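PDB 4KH3: antigen 43 from Escherichia coli, which mediates bacterial clumping through self-association of an autotransporter protein and is linked to aggregation and biofilm formation. Local coordinates for residues T35-L40 with T65-G70; G61-V66 with A80-I85. All coordinates share one frame; numbering follows the deposited sequence.

Contact 1. Residues T35-L40 with T65-G70; sequences TVSTGL and TVTANG
The carbonyl groups of Thr65, Val36 and Asn69 are the flat groups here, and each is met differently. Thr65 O accepts Val36 N at 2.8 Å in the parallel pairing of the two strands. Val36 O receives Thr67 N at 3.0 Å, tilted 22° from the carbonyl plane, and also has Gly70 CA only 3.2 Å away in a CA-H...O contact; glycine suits this place because it has no side chain to meet that oxygen. The Asn69 carbonyl is approached above its plane, Leu40 N lying 2.8 Å from Asn69 O and 40° out of it. Leu40 then lays its CB against Gly70 O (3.5 Å).

On the outward face, Thr67 holds OG1 between its backbone N and carbonyl carbon (chi1 70°), where Ser37 OG reaches it at 2.8 Å in a hydrogen bond that either hydroxyl could donate. Thr67 CG2 meets Thr35 CG2 at 3.9 Å, the two side chains crossing at about a right angle. On the buried face Val36 lies beside Val66. The type I turn Thr67-Gly70 thus has Asn69 O and Thr67 OG1 bonded to the preceding coil, which would hold it against its neighbour.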
loop_
_atom_site.group_PDB
_atom_site.type_symbol
_atom_site.label_atom_id
_atom_site.label_comp_id
_atom_site.label_asym_id
_atom_site.label_seq_id
_atom_site.Cartn_x
_atom_site.Cartn_y
_atom_site.Cartn_z
ATOM N N THR A 35 -40.893 -19.969 -8.115
ATOM C CA THR A 35 -40.317 -18.732 -8.644
ATOM C C THR A 35 -41.103 -17.546 -8.090
ATOM O O THR A 35 -42.326 -17.489 -8.218
ATOM C CB THR A 35 -40.352 -18.690 -10.194
ATOM O OG1 THR A 35 -39.578 -19.771 -10.719
ATOM C CG2 THR A 35 -39.790 -17.364 -10.737
ATOM N N VAL A 36 -40.397 -16.607 -7.469
ATOM C CA VAL A 36 -41.027 -15.480 -6.788
ATOM C C VAL A 36 -40.715 -14.190 -7.541
ATOM O O VAL A 36 -39.573 -13.729 -7.566
ATOM C CB VAL A 36 -40.534 -15.373 -5.324
ATOM C CG1 VAL A 36 -41.151 -14.183 -4.637
ATOM C CG2 VAL A 36 -40.859 -16.655 -4.556
ATOM N N SER A 37 -41.730 -13.612 -8.167
ATOM C CA SER A 37 -41.522 -12.450 -9.020
ATOM C C SER A 37 -42.374 -11.275 -8.610
ATOM O O SER A 37 -42.727 -10.458 -9.438
ATOM C CB SER A 37 -41.832 -12.799 -10.462
ATOM O OG SER A 37 -41.008 -13.857 -10.893
ATOM N N THR A 38 -42.700 -11.201 -7.328
ATOM C CA THR A 38 -43.527 -10.131 -6.813
ATOM C C THR A 38 -43.206 -9.945 -5.340
ATOM O O THR A 38 -42.717 -10.874 -4.692
ATOM C CB THR A 38 -45.037 -10.451 -6.975
ATOM O OG1 THR A 38 -45.817 -9.343 -6.515
ATOM C CG2 THR A 38 -45.418 -11.690 -6.178
ATOM N N GLY A 39 -43.466 -8.741 -4.823
ATOM C CA GLY A 39 -43.280 -8.435 -3.418
ATOM C C GLY A 39 -42.243 -7.354 -3.193
ATOM O O GLY A 39 -42.114 -6.843 -2.084
ATOM N N LEU A 40 -41.497 -7.010 -4.239
ATOM C CA LEU A 40 -40.463 -5.978 -4.143
ATOM C C LEU A 40 -40.618 -4.942 -5.264
ATOM O O LEU A 40 -39.662 -4.239 -5.628
ATOM C CB LEU A 40 -39.059 -6.607 -4.188
ATOM C CG LEU A 40 -37.927 -5.806 -3.526
ATOM C CD1 LEU A 40 -38.124 -5.728 -2.028
ATOM C CD2 LEU A 40 -36.567 -6.390 -3.852
ATOM N N THR A 65 -36.435 -19.465 -6.510
ATOM C CA THR A 65 -35.753 -18.496 -7.352
ATOM C C THR A 65 -36.462 -17.163 -7.183
ATOM O O THR A 65 -37.672 -17.073 -7.369
ATOM C CB THR A 65 -35.769 -18.899 -8.839
ATOM O OG1 THR A 65 -35.003 -20.093 -9.018
ATOM C CG2 THR A 65 -35.159 -17.790 -9.705
ATOM N N VAL A 66 -35.711 -16.137 -6.797
ATOM C CA VAL A 66 -36.286 -14.819 -6.590
ATOM C C VAL A 66 -35.781 -13.902 -7.684
ATOM O O VAL A 66 -34.580 -13.684 -7.810
ATOM C CB VAL A 66 -35.958 -14.237 -5.204
ATOM C CG1 VAL A 66 -36.827 -13.012 -4.911
ATOM C CG2 VAL A 66 -36.185 -15.270 -4.136
ATOM N N THR A 67 -36.706 -13.382 -8.482
ATOM C CA THR A 67 -36.366 -12.549 -9.632
ATOM C C THR A 67 -36.538 -11.062 -9.298
ATOM O O THR A 67 -36.805 -10.704 -8.146
ATOM C CB THR A 67 -37.222 -12.933 -10.861
ATOM O OG1 THR A 67 -38.584 -12.541 -10.649
ATOM C CG2 THR A 67 -37.180 -14.441 -11.098
ATOM N N ALA A 68 -36.402 -10.217 -10.316
ATOM C CA ALA A 68 -36.301 -8.762 -10.178
ATOM C C ALA A 68 -37.263 -8.066 -9.201
ATOM O O ALA A 68 -36.845 -7.216 -8.389
ATOM C CB ALA A 68 -36.382 -8.109 -11.554
ATOM N N ASN A 69 -38.544 -8.394 -9.284
ATOM C CA ASN A 69 -39.518 -7.792 -8.378
ATOM C C ASN A 69 -39.895 -8.722 -7.228
ATOM O O ASN A 69 -40.859 -8.471 -6.508
ATOM C CB ASN A 69 -40.776 -7.395 -9.148
ATOM C CG ASN A 69 -40.562 -6.182 -10.015
ATOM O OD1 ASN A 69 -39.911 -5.217 -9.605
ATOM N ND2 ASN A 69 -41.099 -6.224 -11.227
ATOM N N GLY A 70 -39.138 -9.804 -7.074
ATOM C CA GLY A 70 -39.481 -10.831 -6.121
ATOM C C GLY A 70 -39.014 -10.484 -4.735
ATOM O O GLY A 70 -37.961 -9.875 -4.566
#

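Contact 2. Residues G61-V66 with A80-I85; sequences GRNTTV and ASDTVI
Asn63 and Asp82 lie side by side and point the same way, with the amide and carboxylate planes 39° apart. Both have positive phi, a backbone shape that asparagine and aspartate tolerate well, and each turns its chain sharply between two short strands. Asn63 OD1 rests against Asp82 CB at 3.4 Å; because OD1 and Asp82 OD2 are both acceptors, no bond joins the two ends, and Asn63 ND2 is instead bonded to Asn32 OD1 of the preceding coil.

Outside the corner, Arg62 reaches away with its chain extended from CG to NE. Water 1 sits in the guanidinium plane at its edge, 2.9 Å from Arg62 NH1, and also bonds Ser81 OG (3.1 Å) and, weakly, Asp82 OD2. Arg62 and Asp82 make no direct salt bridge, NH1 and OD2 being 6.2 Å apart, but their charges may attract at that range.

Toward the interior, Thr83 CG2, anti to the backbone N (chi1 -42°), touches Thr64 O at 3.5 Å and Val66 CG2 at 4.0 Å, the Thr83 and Val66 side chains crossing obliquely. Thr83 OG1 is hydrogen-bonded to water 2 (2.7 Å), the donor undecided; that water also accepts from Thr64 N and donates to Ser81 O. Ile85 adds CG2 against Val66 CB at 4.2 Å. Ala80, whose methyl packs on Gln72, Val74 and Gln91, and Gly61, with no side chain, take little room on the buried face.

Four backbone bonds, from Ser81 N to Gly61 O through Val66 N to Val84 O, keep the strands parallel on both sides of the turn. Residues here 19 positions apart stack in register around a corner whose inward side mixes aliphatic, threonine and glutamine side chains, as in the parallel beta-helix of the pectate lyase-like clan, to which the stalk repeats are assigned, and of many autotransporter passenger domains.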
loop_
_atom_site.group_PDB
_atom_site.type_symbol
_atom_site.label_atom_id
_atom_site.label_comp_id
_atom_site.label_asym_id
_atom_site.label_seq_id
_atom_site.Cartn_x
_atom_site.Cartn_y
_atom_site.Cartn_z
ATOM N N GLY A 61 -38.571 -23.110 2.831
ATOM C CA GLY A 61 -38.540 -22.784 1.415
ATOM C C GLY A 61 -37.283 -23.339 0.758
ATOM O O GLY A 61 -36.167 -22.979 1.138
ATOM N N ARG A 62 -37.461 -24.228 -0.217
ATOM C CA ARG A 62 -36.338 -24.866 -0.901
ATOM C C ARG A 62 -36.306 -24.485 -2.356
ATOM O O ARG A 62 -37.352 -24.477 -3.015
ATOM C CB ARG A 62 -36.460 -26.386 -0.864
ATOM C CG ARG A 62 -36.410 -26.987 0.495
ATOM C CD ARG A 62 -36.444 -28.509 0.425
ATOM N NE ARG A 62 -36.600 -29.029 1.770
ATOM C CZ ARG A 62 -35.593 -29.151 2.620
ATOM N NH1 ARG A 62 -34.358 -28.813 2.242
ATOM N NH2 ARG A 62 -35.819 -29.607 3.844
ATOM N N ASN A 63 -35.105 -24.223 -2.867
ATOM C CA ASN A 63 -34.921 -23.978 -4.296
ATOM C C ASN A 63 -35.824 -22.887 -4.831
ATOM O O ASN A 63 -36.299 -22.958 -5.950
ATOM C CB ASN A 63 -35.122 -25.262 -5.105
ATOM C CG ASN A 63 -34.284 -26.407 -4.572
ATOM O OD1 ASN A 63 -33.059 -26.352 -4.586
ATOM N ND2 ASN A 63 -34.940 -27.436 -4.076
ATOM N N THR A 64 -36.065 -21.881 -4.009
ATOM C CA THR A 64 -36.787 -20.713 -4.457
ATOM C C THR A 64 -35.888 -19.899 -5.383
ATOM O O THR A 64 -34.710 -19.694 -5.091
ATOM C CB THR A 64 -37.199 -19.863 -3.254
ATOM O OG1 THR A 64 -38.084 -20.628 -2.424
ATOM C CG2 THR A 64 -37.891 -18.594 -3.707
ATOM N N THR A 65 -36.435 -19.465 -6.510
ATOM C CA THR A 65 -35.753 -18.496 -7.352
ATOM C C THR A 65 -36.462 -17.163 -7.183
ATOM O O THR A 65 -37.672 -17.073 -7.369
ATOM C CB THR A 65 -35.769 -18.899 -8.839
ATOM O OG1 THR A 65 -35.003 -20.093 -9.018
ATOM C CG2 THR A 65 -35.159 -17.790 -9.705
ATOM N N VAL A 66 -35.711 -16.137 -6.797
ATOM C CA VAL A 66 -36.286 -14.819 -6.590
ATOM C C VAL A 66 -35.781 -13.902 -7.684
ATOM O O VAL A 66 -34.580 -13.684 -7.810
ATOM C CB VAL A 66 -35.958 -14.237 -5.204
ATOM C CG1 VAL A 66 -36.827 -13.012 -4.911
ATOM C CG2 VAL A 66 -36.185 -15.270 -4.136
ATOM N N ALA A 80 -34.837 -21.183 4.871
ATOM C CA ALA A 80 -34.733 -21.133 3.412
ATOM C C ALA A 80 -33.458 -21.823 2.999
ATOM O O ALA A 80 -32.426 -21.654 3.632
ATOM C CB ALA A 80 -34.735 -19.705 2.910
ATOM N N SER A 81 -33.535 -22.602 1.934
ATOM C CA SER A 81 -32.429 -23.431 1.514
ATOM C C SER A 81 -32.288 -23.400 -0.016
ATOM O O SER A 81 -33.277 -23.540 -0.725
ATOM C CB SER A 81 -32.682 -24.865 1.999
ATOM O OG SER A 81 -31.712 -25.756 1.474
ATOM N N ASP A 82 -31.060 -23.224 -0.505
ATOM C CA ASP A 82 -30.751 -23.212 -1.941
ATOM C C ASP A 82 -31.537 -22.135 -2.665
ATOM O O ASP A 82 -32.153 -22.383 -3.704
ATOM C CB ASP A 82 -31.021 -24.569 -2.608
ATOM C CG ASP A 82 -30.164 -25.692 -2.041
ATOM O OD1 ASP A 82 -29.124 -25.403 -1.400
ATOM O OD2 ASP A 82 -30.534 -26.876 -2.256
ATOM N N THR A 83 -31.537 -20.939 -2.099
ATOM C CA THR A 83 -32.243 -19.828 -2.710
ATOM C C THR A 83 -31.343 -19.131 -3.710
ATOM O O THR A 83 -30.198 -18.790 -3.397
ATOM C CB THR A 83 -32.695 -18.820 -1.662
ATOM O OG1 THR A 83 -33.210 -19.527 -0.524
ATOM C CG2 THR A 83 -33.767 -17.887 -2.233
ATOM N N VAL A 84 -31.860 -18.952 -4.922
ATOM C CA VAL A 84 -31.217 -18.129 -5.932
ATOM C C VAL A 84 -31.940 -16.778 -6.025
ATOM O O VAL A 84 -33.146 -16.713 -6.262
ATOM C CB VAL A 84 -31.231 -18.820 -7.304
ATOM C CG1 VAL A 84 -30.696 -17.878 -8.373
ATOM C CG2 VAL A 84 -30.402 -20.085 -7.247
ATOM N N ILE A 85 -31.193 -15.705 -5.824
ATOM C CA ILE A 85 -31.748 -14.369 -5.829
ATOM C C ILE A 85 -31.002 -13.534 -6.849
ATOM O O ILE A 85 -29.815 -13.260 -6.681
ATOM C CB ILE A 85 -31.605 -13.705 -4.450
ATOM C CG1 ILE A 85 -32.112 -14.648 -3.351
ATOM C CG2 ILE A 85 -32.306 -12.339 -4.452
ATOM C CD1 ILE A 85 -31.896 -14.151 -1.939
HETATM O O HOH W 1 -32.916 -28.083 -0.117
HETATM O O HOH W 2 -35.358 -21.140 -0.927
#

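Both contacts use strand 65-66, which has strand 35-36 on one flank and strand 84-85 on the other, so contact 1 and contact 2 together join three successive coils. They also touch directly, through Val36 CG2 and Thr64 CG2 at 3.6 Å. Each is partly buried: Val36, Val66 and Ile85 lie on the buried side with Thr64 and Thr83, while Thr35, Thr65, Ser81 and Val84 lie on the more exposed side. Contact 2 keeps residue-for-residue register through a corner and adds two bridging waters. Contact 1 loses that register after two pairs, where the type I turn brings Gly70, not Thr67, beside Ser37, and it has a direct hydroxyl pair and a glycine against a carbonyl.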